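Local coordinates for protein aldo-keto reductase family 1, member B4 (Aldose reductase) (Schistosoma japonicum, PDB 4HBK) that probably reduces aldehydes, including open-chain sugars such as glucose, to the corresponding alcohols with NADPH as hydride donor, at residues 78-83 against 153-158; 112-117 against 143-148; 116-121 against 165-170. All coordinates share one frame; numbering follows the deposited sequence.

Contact 1 of 3, residues 78-83 against 153-158; sequences CAYVYR and GDLFPT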
loop_
_atom_site.group_PDB
_atom_site.type_symbol
_atom_site.label_atom_id
_atom_site.label_comp_id
_atom_site.label_asym_id
_atom_site.label_seq_id
_atom_site.Cartn_x
_atom_site.Cartn_y
_atom_site.Cartn_z
ATOM N N CYS A 78 3.741 -5.025 3.022
ATOM C CA CYS A 78 3.648 -6.453 2.712
ATOM C C CYS A 78 2.215 -6.860 2.389
ATOM O O CYS A 78 1.291 -6.058 2.487
ATOM C CB CYS A 78 4.169 -7.298 3.889
ATOM S SG CYS A 78 5.764 -6.757 4.594
ATOM N N ALA A 79 2.026 -8.112 2.001
ATOM C CA ALA A 79 0.678 -8.616 1.801
ATOM C C ALA A 79 0.659 -10.133 1.827
ATOM O O ALA A 79 1.567 -10.794 1.323
ATOM C CB ALA A 79 0.058 -8.066 0.503
ATOM N N TYR A 80 -0.383 -10.675 2.445
ATOM C CA TYR A 80 -0.543 -12.110 2.554
ATOM C C TYR A 80 -0.527 -12.732 1.174
ATOM O O TYR A 80 0.038 -13.800 0.968
ATOM C CB TYR A 80 -1.874 -12.419 3.240
ATOM C CG TYR A 80 -2.141 -13.892 3.425
ATOM C CD1 TYR A 80 -1.881 -14.515 4.639
ATOM C CD2 TYR A 80 -2.669 -14.660 2.392
ATOM C CE1 TYR A 80 -2.137 -15.865 4.819
ATOM C CE2 TYR A 80 -2.920 -16.013 2.562
ATOM C CZ TYR A 80 -2.654 -16.610 3.775
ATOM O OH TYR A 80 -2.910 -17.954 3.953
ATOM N N VAL A 81 -1.157 -12.052 0.222
ATOM C CA VAL A 81 -1.399 -12.639 -1.097
ATOM C C VAL A 81 -0.130 -12.837 -1.937
ATOM O O VAL A 81 -0.145 -13.591 -2.906
ATOM C CB VAL A 81 -2.414 -11.803 -1.914
ATOM C CG1 VAL A 81 -1.804 -10.470 -2.314
ATOM C CG2 VAL A 81 -2.855 -12.565 -3.148
ATOM N N TYR A 82 0.962 -12.164 -1.583
ATOM C CA TYR A 82 2.210 -12.328 -2.337
ATOM C C TYR A 82 2.919 -13.608 -1.917
ATOM O O TYR A 82 3.904 -14.012 -2.532
ATOM C CB TYR A 82 3.132 -11.128 -2.130
ATOM C CG TYR A 82 2.519 -9.829 -2.580
ATOM C CD1 TYR A 82 1.903 -9.728 -3.824
ATOM C CD2 TYR A 82 2.539 -8.713 -1.768
ATOM C CE1 TYR A 82 1.337 -8.548 -4.248
ATOM C CE2 TYR A 82 1.973 -7.519 -2.184
ATOM C CZ TYR A 82 1.370 -7.446 -3.423
ATOM O OH TYR A 82 0.803 -6.268 -3.853
ATOM N N ARG A 83 2.428 -14.224 -0.844
ATOM C CA ARG A 83 2.919 -15.521 -0.393
ATOM C C ARG A 83 4.419 -15.538 -0.090
ATOM O O ARG A 83 5.094 -16.532 -0.352
ATOM C CB ARG A 83 2.589 -16.586 -1.441
ATOM C CG ARG A 83 1.098 -16.815 -1.594
ATOM C CD ARG A 83 0.778 -18.294 -1.695
ATOM N NE ARG A 83 0.447 -18.669 -3.064
ATOM C CZ ARG A 83 -0.650 -19.334 -3.411
ATOM N NH1 ARG A 83 -1.524 -19.709 -2.483
ATOM N NH2 ARG A 83 -0.870 -19.632 -4.685
ATOM N N GLY A 153 -9.829 -22.357 0.059
ATOM C CA GLY A 153 -9.139 -22.980 -1.047
ATOM C C GLY A 153 -7.980 -22.140 -1.509
ATOM O O GLY A 153 -7.146 -21.708 -0.708
ATOM N N ASP A 154 -7.937 -21.897 -2.811
ATOM C CA ASP A 154 -6.861 -21.118 -3.393
ATOM C C ASP A 154 -7.094 -19.613 -3.198
ATOM O O ASP A 154 -8.208 -19.174 -2.900
ATOM C CB ASP A 154 -6.718 -21.487 -4.862
ATOM C CG ASP A 154 -6.528 -22.986 -5.062
ATOM O OD1 ASP A 154 -6.009 -23.652 -4.139
ATOM O OD2 ASP A 154 -6.905 -23.498 -6.129
ATOM N N LEU A 155 -6.041 -18.825 -3.353
ATOM C CA LEU A 155 -6.166 -17.400 -3.099
ATOM C C LEU A 155 -7.088 -16.737 -4.107
ATOM O O LEU A 155 -7.734 -15.740 -3.801
ATOM C CB LEU A 155 -4.796 -16.727 -3.051
ATOM C CG LEU A 155 -4.278 -16.755 -1.611
ATOM C CD1 LEU A 155 -4.080 -18.196 -1.167
ATOM C CD2 LEU A 155 -3.005 -15.965 -1.450
ATOM N N PHE A 156 -7.142 -17.300 -5.306
ATOM C CA PHE A 156 -8.092 -16.867 -6.317
ATOM C C PHE A 156 -9.002 -18.037 -6.684
ATOM O O PHE A 156 -8.777 -18.703 -7.696
ATOM C CB PHE A 156 -7.358 -16.369 -7.564
ATOM C CG PHE A 156 -6.672 -15.045 -7.379
ATOM C CD1 PHE A 156 -7.282 -13.873 -7.794
ATOM C CD2 PHE A 156 -5.414 -14.975 -6.798
ATOM C CE1 PHE A 156 -6.652 -12.648 -7.630
ATOM C CE2 PHE A 156 -4.778 -13.759 -6.629
ATOM C CZ PHE A 156 -5.393 -12.591 -7.050
ATOM N N PRO A 157 -10.034 -18.298 -5.859
ATOM C CA PRO A 157 -10.924 -19.435 -6.137
ATOM C C PRO A 157 -11.532 -19.264 -7.518
ATOM O O PRO A 157 -12.061 -18.188 -7.806
ATOM C CB PRO A 157 -12.026 -19.312 -5.077
ATOM C CG PRO A 157 -11.577 -18.260 -4.115
ATOM C CD PRO A 157 -10.532 -17.427 -4.782
ATOM N N THR A 158 -11.479 -20.296 -8.356
ATOM C CA THR A 158 -11.873 -20.140 -9.757
ATOM C C THR A 158 -12.766 -21.281 -10.267
ATOM O O THR A 158 -12.593 -22.424 -9.872
ATOM C CB THR A 158 -10.611 -20.009 -10.664
ATOM O OG1 THR A 158 -9.788 -18.920 -10.211
ATOM C CG2 THR A 158 -11.007 -19.768 -12.115
#

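Contact 2 of 3, residues 112-117 against 143-148; sequences LWNTFF and IHWPVP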
loop_
_atom_site.group_PDB
_atom_site.type_symbol
_atom_site.label_atom_id
_atom_site.label_comp_id
_atom_site.label_asym_id
_atom_site.label_seq_id
_atom_site.Cartn_x
_atom_site.Cartn_y
_atom_site.Cartn_z
ATOM N N LEU A 112 -5.098 -7.892 4.685
ATOM C CA LEU A 112 -6.011 -9.011 4.783
ATOM C C LEU A 112 -6.492 -9.381 3.392
ATOM O O LEU A 112 -7.046 -8.528 2.696
ATOM C CB LEU A 112 -7.210 -8.601 5.645
ATOM C CG LEU A 112 -8.360 -9.611 5.736
ATOM C CD1 LEU A 112 -7.890 -10.857 6.469
ATOM C CD2 LEU A 112 -9.560 -8.991 6.444
ATOM N N TRP A 113 -6.303 -10.643 2.993
ATOM C CA TRP A 113 -6.686 -11.081 1.653
ATOM C C TRP A 113 -8.165 -11.453 1.496
ATOM O O TRP A 113 -8.797 -11.924 2.444
ATOM C CB TRP A 113 -5.809 -12.235 1.165
ATOM C CG TRP A 113 -6.172 -12.651 -0.222
ATOM C CD1 TRP A 113 -6.695 -13.848 -0.614
ATOM C CD2 TRP A 113 -6.094 -11.841 -1.405
ATOM N NE1 TRP A 113 -6.916 -13.844 -1.971
ATOM C CE2 TRP A 113 -6.560 -12.624 -2.479
ATOM C CE3 TRP A 113 -5.659 -10.535 -1.659
ATOM C CZ2 TRP A 113 -6.614 -12.142 -3.789
ATOM C CZ3 TRP A 113 -5.702 -10.064 -2.958
ATOM C CH2 TRP A 113 -6.180 -10.864 -4.007
ATOM N N ASN A 114 -8.686 -11.265 0.278
ATOM C CA ASN A 114 -10.123 -11.373 -0.034
ATOM C C ASN A 114 -10.832 -12.656 0.446
ATOM O O ASN A 114 -12.045 -12.653 0.681
ATOM C CB ASN A 114 -10.362 -11.212 -1.555
ATOM C CG ASN A 114 -9.716 -9.939 -2.158
ATOM O OD1 ASN A 114 -8.775 -9.365 -1.605
ATOM N ND2 ASN A 114 -10.225 -9.516 -3.318
ATOM N N THR A 115 -10.092 -13.757 0.567
ATOM C CA THR A 115 -10.694 -15.036 0.943
ATOM C C THR A 115 -10.934 -15.163 2.457
ATOM O O THR A 115 -11.505 -16.157 2.924
ATOM C CB THR A 115 -9.831 -16.218 0.483
ATOM O OG1 THR A 115 -8.504 -16.053 0.994
ATOM C CG2 THR A 115 -9.786 -16.308 -1.060
ATOM N N PHE A 116 -10.508 -14.154 3.212
ATOM C CA PHE A 116 -10.623 -14.175 4.668
ATOM C C PHE A 116 -11.458 -13.010 5.213
ATOM O O PHE A 116 -11.321 -12.654 6.381
ATOM C CB PHE A 116 -9.232 -14.146 5.316
ATOM C CG PHE A 116 -8.310 -15.238 4.833
ATOM C CD1 PHE A 116 -8.366 -16.509 5.382
ATOM C CD2 PHE A 116 -7.383 -14.988 3.837
ATOM C CE1 PHE A 116 -7.515 -17.523 4.928
ATOM C CE2 PHE A 116 -6.527 -15.986 3.380
ATOM C CZ PHE A 116 -6.594 -17.255 3.925
ATOM N N PHE A 117 -12.317 -12.429 4.374
ATOM C CA PHE A 117 -13.131 -11.275 4.766
ATOM C C PHE A 117 -14.315 -11.624 5.680
ATOM O O PHE A 117 -14.805 -10.768 6.423
ATOM C CB PHE A 117 -13.642 -10.513 3.540
ATOM C CG PHE A 117 -12.569 -9.733 2.801
ATOM C CD1 PHE A 117 -11.273 -9.656 3.292
ATOM C CD2 PHE A 117 -12.870 -9.073 1.611
ATOM C CE1 PHE A 117 -10.284 -8.944 2.604
ATOM C CE2 PHE A 117 -11.895 -8.366 0.924
ATOM C CZ PHE A 117 -10.598 -8.300 1.424
ATOM N N ILE A 143 -7.589 -3.734 4.592
ATOM C CA ILE A 143 -8.407 -4.609 3.765
ATOM C C ILE A 143 -7.933 -4.480 2.314
ATOM O O ILE A 143 -7.960 -3.386 1.734
ATOM C CB ILE A 143 -9.893 -4.271 3.885
ATOM C CG1 ILE A 143 -10.320 -4.334 5.356
ATOM C CG2 ILE A 143 -10.723 -5.233 3.034
ATOM C CD1 ILE A 143 -11.808 -4.158 5.568
ATOM N N HIS A 144 -7.481 -5.587 1.726
ATOM C CA HIS A 144 -6.766 -5.516 0.440
ATOM C C HIS A 144 -7.640 -5.013 -0.715
ATOM O O HIS A 144 -7.170 -4.245 -1.555
ATOM C CB HIS A 144 -6.158 -6.870 0.089
ATOM C CG HIS A 144 -4.926 -6.784 -0.754
ATOM N ND1 HIS A 144 -3.808 -7.560 -0.513
ATOM C CD2 HIS A 144 -4.638 -6.034 -1.843
ATOM C CE1 HIS A 144 -2.887 -7.288 -1.419
ATOM N NE2 HIS A 144 -3.364 -6.370 -2.240
ATOM N N TRP A 145 -8.897 -5.463 -0.743
ATOM C CA TRP A 145 -9.890 -5.113 -1.766
ATOM C C TRP A 145 -11.252 -5.057 -1.085
ATOM O O TRP A 145 -11.428 -5.649 -0.021
ATOM C CB TRP A 145 -9.934 -6.175 -2.887
ATOM C CG TRP A 145 -8.733 -6.166 -3.795
ATOM C CD1 TRP A 145 -7.599 -6.911 -3.664
ATOM C CD2 TRP A 145 -8.553 -5.367 -4.973
ATOM N NE1 TRP A 145 -6.718 -6.624 -4.688
ATOM C CE2 TRP A 145 -7.282 -5.682 -5.505
ATOM C CE3 TRP A 145 -9.343 -4.424 -5.632
ATOM C CZ2 TRP A 145 -6.776 -5.067 -6.655
ATOM C CZ3 TRP A 145 -8.839 -3.814 -6.774
ATOM C CH2 TRP A 145 -7.564 -4.134 -7.271
ATOM N N PRO A 146 -12.217 -4.344 -1.690
ATOM C CA PRO A 146 -13.636 -4.352 -1.293
ATOM C C PRO A 146 -14.435 -5.544 -1.857
ATOM O O PRO A 146 -15.665 -5.601 -1.691
ATOM C CB PRO A 146 -14.192 -3.053 -1.888
ATOM C CG PRO A 146 -13.111 -2.499 -2.801
ATOM C CD PRO A 146 -11.952 -3.438 -2.821
ATOM N N VAL A 147 -13.748 -6.483 -2.502
ATOM C CA VAL A 147 -14.421 -7.614 -3.161
ATOM C C VAL A 147 -14.081 -8.963 -2.518
ATOM O O VAL A 147 -13.022 -9.527 -2.764
ATOM C CB VAL A 147 -14.062 -7.686 -4.657
ATOM C CG1 VAL A 147 -14.686 -8.937 -5.304
ATOM C CG2 VAL A 147 -14.509 -6.415 -5.381
ATOM N N PRO A 148 -14.989 -9.492 -1.693
ATOM C CA PRO A 148 -14.670 -10.769 -1.051
ATOM C C PRO A 148 -14.698 -11.937 -2.039
ATOM O O PRO A 148 -15.437 -11.904 -3.020
ATOM C CB PRO A 148 -15.762 -10.915 0.026
ATOM C CG PRO A 148 -16.846 -9.994 -0.395
ATOM C CD PRO A 148 -16.206 -8.872 -1.150
#

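Contact 3 of 3, residues 116-121 against 165-170; sequences FFRPEH and CLDNVP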
loop_
_atom_site.group_PDB
_atom_site.type_symbol
_atom_site.label_atom_id
_atom_site.label_comp_id
_atom_site.label_asym_id
_atom_site.label_seq_id
_atom_site.Cartn_x
_atom_site.Cartn_y
_atom_site.Cartn_z
ATOM N N PHE A 116 -10.508 -14.154 3.212
ATOM C CA PHE A 116 -10.623 -14.175 4.668
ATOM C C PHE A 116 -11.458 -13.010 5.213
ATOM O O PHE A 116 -11.321 -12.654 6.381
ATOM C CB PHE A 116 -9.232 -14.146 5.316
ATOM C CG PHE A 116 -8.310 -15.238 4.833
ATOM C CD1 PHE A 116 -8.366 -16.509 5.382
ATOM C CD2 PHE A 116 -7.383 -14.988 3.837
ATOM C CE1 PHE A 116 -7.515 -17.523 4.928
ATOM C CE2 PHE A 116 -6.527 -15.986 3.380
ATOM C CZ PHE A 116 -6.594 -17.255 3.925
ATOM N N PHE A 117 -12.317 -12.429 4.374
ATOM C CA PHE A 117 -13.131 -11.275 4.766
ATOM C C PHE A 117 -14.315 -11.624 5.680
ATOM O O PHE A 117 -14.805 -10.768 6.423
ATOM C CB PHE A 117 -13.642 -10.513 3.540
ATOM C CG PHE A 117 -12.569 -9.733 2.801
ATOM C CD1 PHE A 117 -11.273 -9.656 3.292
ATOM C CD2 PHE A 117 -12.870 -9.073 1.611
ATOM C CE1 PHE A 117 -10.284 -8.944 2.604
ATOM C CE2 PHE A 117 -11.895 -8.366 0.924
ATOM C CZ PHE A 117 -10.598 -8.300 1.424
ATOM N N ARG A 118 -14.788 -12.865 5.635
ATOM C CA ARG A 118 -15.843 -13.251 6.567
ATOM C C ARG A 118 -15.327 -13.116 7.994
ATOM O O ARG A 118 -14.190 -13.481 8.284
ATOM C CB ARG A 118 -16.398 -14.645 6.277
ATOM C CG ARG A 118 -17.279 -14.649 5.048
ATOM C CD ARG A 118 -18.243 -15.813 5.026
ATOM N NE ARG A 118 -19.126 -15.744 3.864
ATOM C CZ ARG A 118 -20.452 -15.733 3.935
ATOM N NH1 ARG A 118 -21.056 -15.798 5.124
ATOM N NH2 ARG A 118 -21.172 -15.666 2.818
ATOM N N PRO A 119 -16.165 -12.570 8.883
ATOM C CA PRO A 119 -15.740 -12.196 10.233
ATOM C C PRO A 119 -15.001 -13.316 10.953
ATOM O O PRO A 119 -14.010 -13.047 11.620
ATOM C CB PRO A 119 -17.066 -11.874 10.939
ATOM C CG PRO A 119 -17.973 -11.428 9.829
ATOM C CD PRO A 119 -17.591 -12.281 8.649
ATOM N N GLU A 120 -15.471 -14.550 10.810
ATOM C CA GLU A 120 -14.917 -15.660 11.573
ATOM C C GLU A 120 -13.493 -16.047 11.147
ATOM O O GLU A 120 -12.839 -16.840 11.823
ATOM C CB GLU A 120 -15.855 -16.881 11.522
ATOM C CG GLU A 120 -15.968 -17.555 10.159
ATOM C CD GLU A 120 -17.165 -17.072 9.343
ATOM O OE1 GLU A 120 -17.582 -15.888 9.492
ATOM O OE2 GLU A 120 -17.683 -17.889 8.551
ATOM N N HIS A 121 -13.011 -15.480 10.042
ATOM C CA HIS A 121 -11.689 -15.817 9.516
ATOM C C HIS A 121 -10.634 -14.714 9.679
ATOM O O HIS A 121 -9.437 -14.974 9.567
ATOM C CB HIS A 121 -11.789 -16.193 8.034
ATOM C CG HIS A 121 -12.608 -17.414 7.774
ATOM N ND1 HIS A 121 -13.620 -17.450 6.834
ATOM C CD2 HIS A 121 -12.576 -18.647 8.336
ATOM C CE1 HIS A 121 -14.178 -18.647 6.832
ATOM N NE2 HIS A 121 -13.560 -19.393 7.729
ATOM N N CYS A 165 -14.623 -17.197 -7.960
ATOM C CA CYS A 165 -15.717 -17.560 -7.062
ATOM C C CYS A 165 -15.912 -16.436 -6.046
ATOM O O CYS A 165 -15.179 -16.337 -5.067
ATOM C CB CYS A 165 -15.425 -18.890 -6.350
ATOM S SG CYS A 165 -15.333 -20.347 -7.457
ATOM N N LEU A 166 -16.898 -15.584 -6.303
ATOM C CA LEU A 166 -17.171 -14.413 -5.477
ATOM C C LEU A 166 -17.836 -14.783 -4.151
ATOM O O LEU A 166 -18.437 -15.844 -4.019
ATOM C CB LEU A 166 -18.073 -13.442 -6.248
ATOM C CG LEU A 166 -17.435 -12.446 -7.230
ATOM C CD1 LEU A 166 -15.987 -12.755 -7.528
ATOM C CD2 LEU A 166 -18.245 -12.337 -8.516
ATOM N N ASP A 167 -17.718 -13.898 -3.165
ATOM C CA ASP A 167 -18.438 -14.062 -1.912
ATOM C C ASP A 167 -19.139 -12.747 -1.576
ATOM O O ASP A 167 -18.839 -11.711 -2.172
ATOM C CB ASP A 167 -17.490 -14.514 -0.786
ATOM C CG ASP A 167 -18.242 -15.057 0.430
ATOM O OD1 ASP A 167 -19.475 -15.241 0.330
ATOM O OD2 ASP A 167 -17.606 -15.306 1.482
ATOM N N ASN A 168 -20.089 -12.787 -0.648
ATOM C CA ASN A 168 -20.787 -11.574 -0.225
ATOM C C ASN A 168 -20.612 -11.314 1.272
ATOM O O ASN A 168 -21.134 -12.058 2.100
ATOM C CB ASN A 168 -22.276 -11.651 -0.572
ATOM C CG ASN A 168 -22.519 -11.869 -2.053
ATOM O OD1 ASN A 168 -21.618 -11.692 -2.880
ATOM N ND2 ASN A 168 -23.747 -12.248 -2.402
ATOM N N VAL A 169 -19.874 -10.260 1.614
ATOM C CA VAL A 169 -19.607 -9.932 3.012
ATOM C C VAL A 169 -19.613 -8.429 3.195
ATOM O O VAL A 169 -18.770 -7.737 2.629
ATOM C CB VAL A 169 -18.228 -10.438 3.466
ATOM C CG1 VAL A 169 -18.055 -10.185 4.954
ATOM C CG2 VAL A 169 -18.053 -11.926 3.135
ATOM N N PRO A 170 -20.556 -7.909 3.996
ATOM C CA PRO A 170 -20.592 -6.452 4.124
ATOM C C PRO A 170 -19.267 -5.891 4.633
ATOM O O PRO A 170 -18.622 -6.457 5.524
ATOM C CB PRO A 170 -21.721 -6.220 5.132
ATOM C CG PRO A 170 -22.610 -7.435 4.973
ATOM C CD PRO A 170 -21.631 -8.555 4.771
#

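Contact 1 of 3, residues 78-83 against 153-158
An apolar contact without a single hydrogen bond across it joins two surface loops, the one that follows strand 75-77 and the long one between strand 138-143 and helix 171-183. Leu-155 carries the largest share of it. Its CD2 methyl drops against the single turn of 3-10 helix at residues 80-82, lying 3.7 Å from Val-81 CA and 3.8 Å from Val-81 CG2. On another flank the same methyl meets the edge of the Tyr-80 ring, near the ring plane, with CD2 of Leu-155 4.0 Å from CE2 of Tyr-80. The other branch, CD1, packs against Arg-83, whose chain bends at chi2 and chi3 and runs past the leucine in the opposite direction; NH1 of Arg-83 comes to 3.2 Å from CD1 of Leu-155, a close non-bonded approach.

The two methyls of Val-81 divide their work. CG2, anti to the backbone N, faces the second loop and also brushes the Phe-156 ring, at 4.2 Å from its CE2. CG1 (chi1 69°) sits between N and the carbonyl carbon, and there it lies over one face of the Tyr-82 ring, toward its rim. Behind the leucine, its carbonyl oxygen accepts a hydrogen bond from Trp-113 NE1, which holds the backbone from which the side chain extends. Tyr-82, the predicted proton donor, points away from the second loop, and its OH is bonded to Lys-291. The arrangement belongs to the rim of an aldo-keto reductase (beta/alpha)8 barrel, where a long loop after the fourth strand packs against the turn bearing the probable catalytic tyrosine.

Contact 2 of 3, residues 112-117 against 143-148
His-144 N donates to Leu-112 O over 3.1 Å. This bond closes the parallel pairing of strands 107-112 and 138-143 just where both chains leave the sheet, one step after the bridge between Leu-112 and Ile-143.

Beyond that point side chains take over. With CG anti to the backbone N (chi1 -178°), the Trp-113 indole is carried across to the second segment. There its six-membered ring turns an edge to the face of the His-144 imidazole. This T-shaped pair has its ring planes at 90°, and CE3 of Trp-113 reaches to 3.7 Å from ND1 of His-144. Next along the same rim, CZ3 of Trp-113 touches CD1 of Trp-145 at 3.7 Å, at the edge of the second indole, completing an aromatic cluster.

Asn-114 lies beside the cluster. Its OD1 stands over one face of the Trp-113 ring, toward the rim, and close to the edge of Trp-145, 3.4 Å from CD1; its ND2 lies 2.9 Å from Val-147 O. Phe-117 packs against the asparagine backbone, with Asn-114 CA over the centre of one ring face. Across the contact the far end of this phenyl group meets the Ile-143 methyl, CZ to CG2 at 3.5 Å, while CD2 rests 3.8 Å from CB of Pro-148.

OD1 of Asn-114 is thus buried between the Trp-113 face and the Trp-145 edge, with no polar partner in the model. The backbone of His-144 is held at both ends, N by Leu-112 O and O by Asn-194 ND2, and the Trp-113 edge probably limits the tilt of its ring. The indoles give the imidazole an apolar flank, yet it also neighbours Tyr-82 and Lys-111, consistent with its predicted role in substrate binding.

Contact 3 of 3, residues 116-121 against 165-170
Phe-117 begins the contact with its backbone, since its ring leads away into the interior: the carbonyl oxygen lies 3.6 Å from CG1 of Val-169. That oxygen also accepts a hydrogen bond from Thr-174 OG1 of helix 171-183, whose N-cap position is held by Pro-170.

Arg-118 comes next and does most of the work. Extended from CG to NE, its chain carries the guanidinium to the carboxylate of Asp-167, which it grips side-on through NE and NH2. NE donates to OD2 of Asp-167 at 2.9 Å and NH2 to OD1 at 3.0 Å, with N-H...O angles of 165° and 167°. Both oxygens use their syn lone pairs, and the two flat groups are only 18° from coplanar. On the way, CG of Arg-118 presses on CG2 of Val-169 at 3.4 Å. Asn-168 O lies over one face of the guanidinium.

Pro-119, next along the chain, adds a looser touch, its CD 4.3 Å from CG1 of Val-169.

Asp-167 OD1 has a further donor, the backbone N of Asn-168, which approaches from above the carboxylate plane at 2.7 Å. OD1 therefore accepts two hydrogen bonds and OD2 one. The two-point, nearly coplanar grip, with a third donor above the plane, probably restrains rotation of the carboxylate, and the paired charges probably favour an ionised aspartate at this surface site.

Read from the N terminus, the chain first offers 78-83, then 112-117 and the overlapping 116-121, before the partners follow in the order 143-148, 153-158 and 165-170. Contact 2 closes the smallest loop, around helix 119-133 and strand 138-143, and nests inside the loop closed by contact 1. Contact 3 starts from the same stretch as contact 2, sharing Phe-116 and Phe-117, but closes later, so that it crosses contact 1. All three partners belong to the strand end and long excursion before helix 171-183. Probable backbone hydrogen bonds, Pro-148 O to Asp-167 N and Pro-157 O to Cys-165 N, brace that excursion, and the three contacts tie it to the loops after strands 75-77 and 107-112.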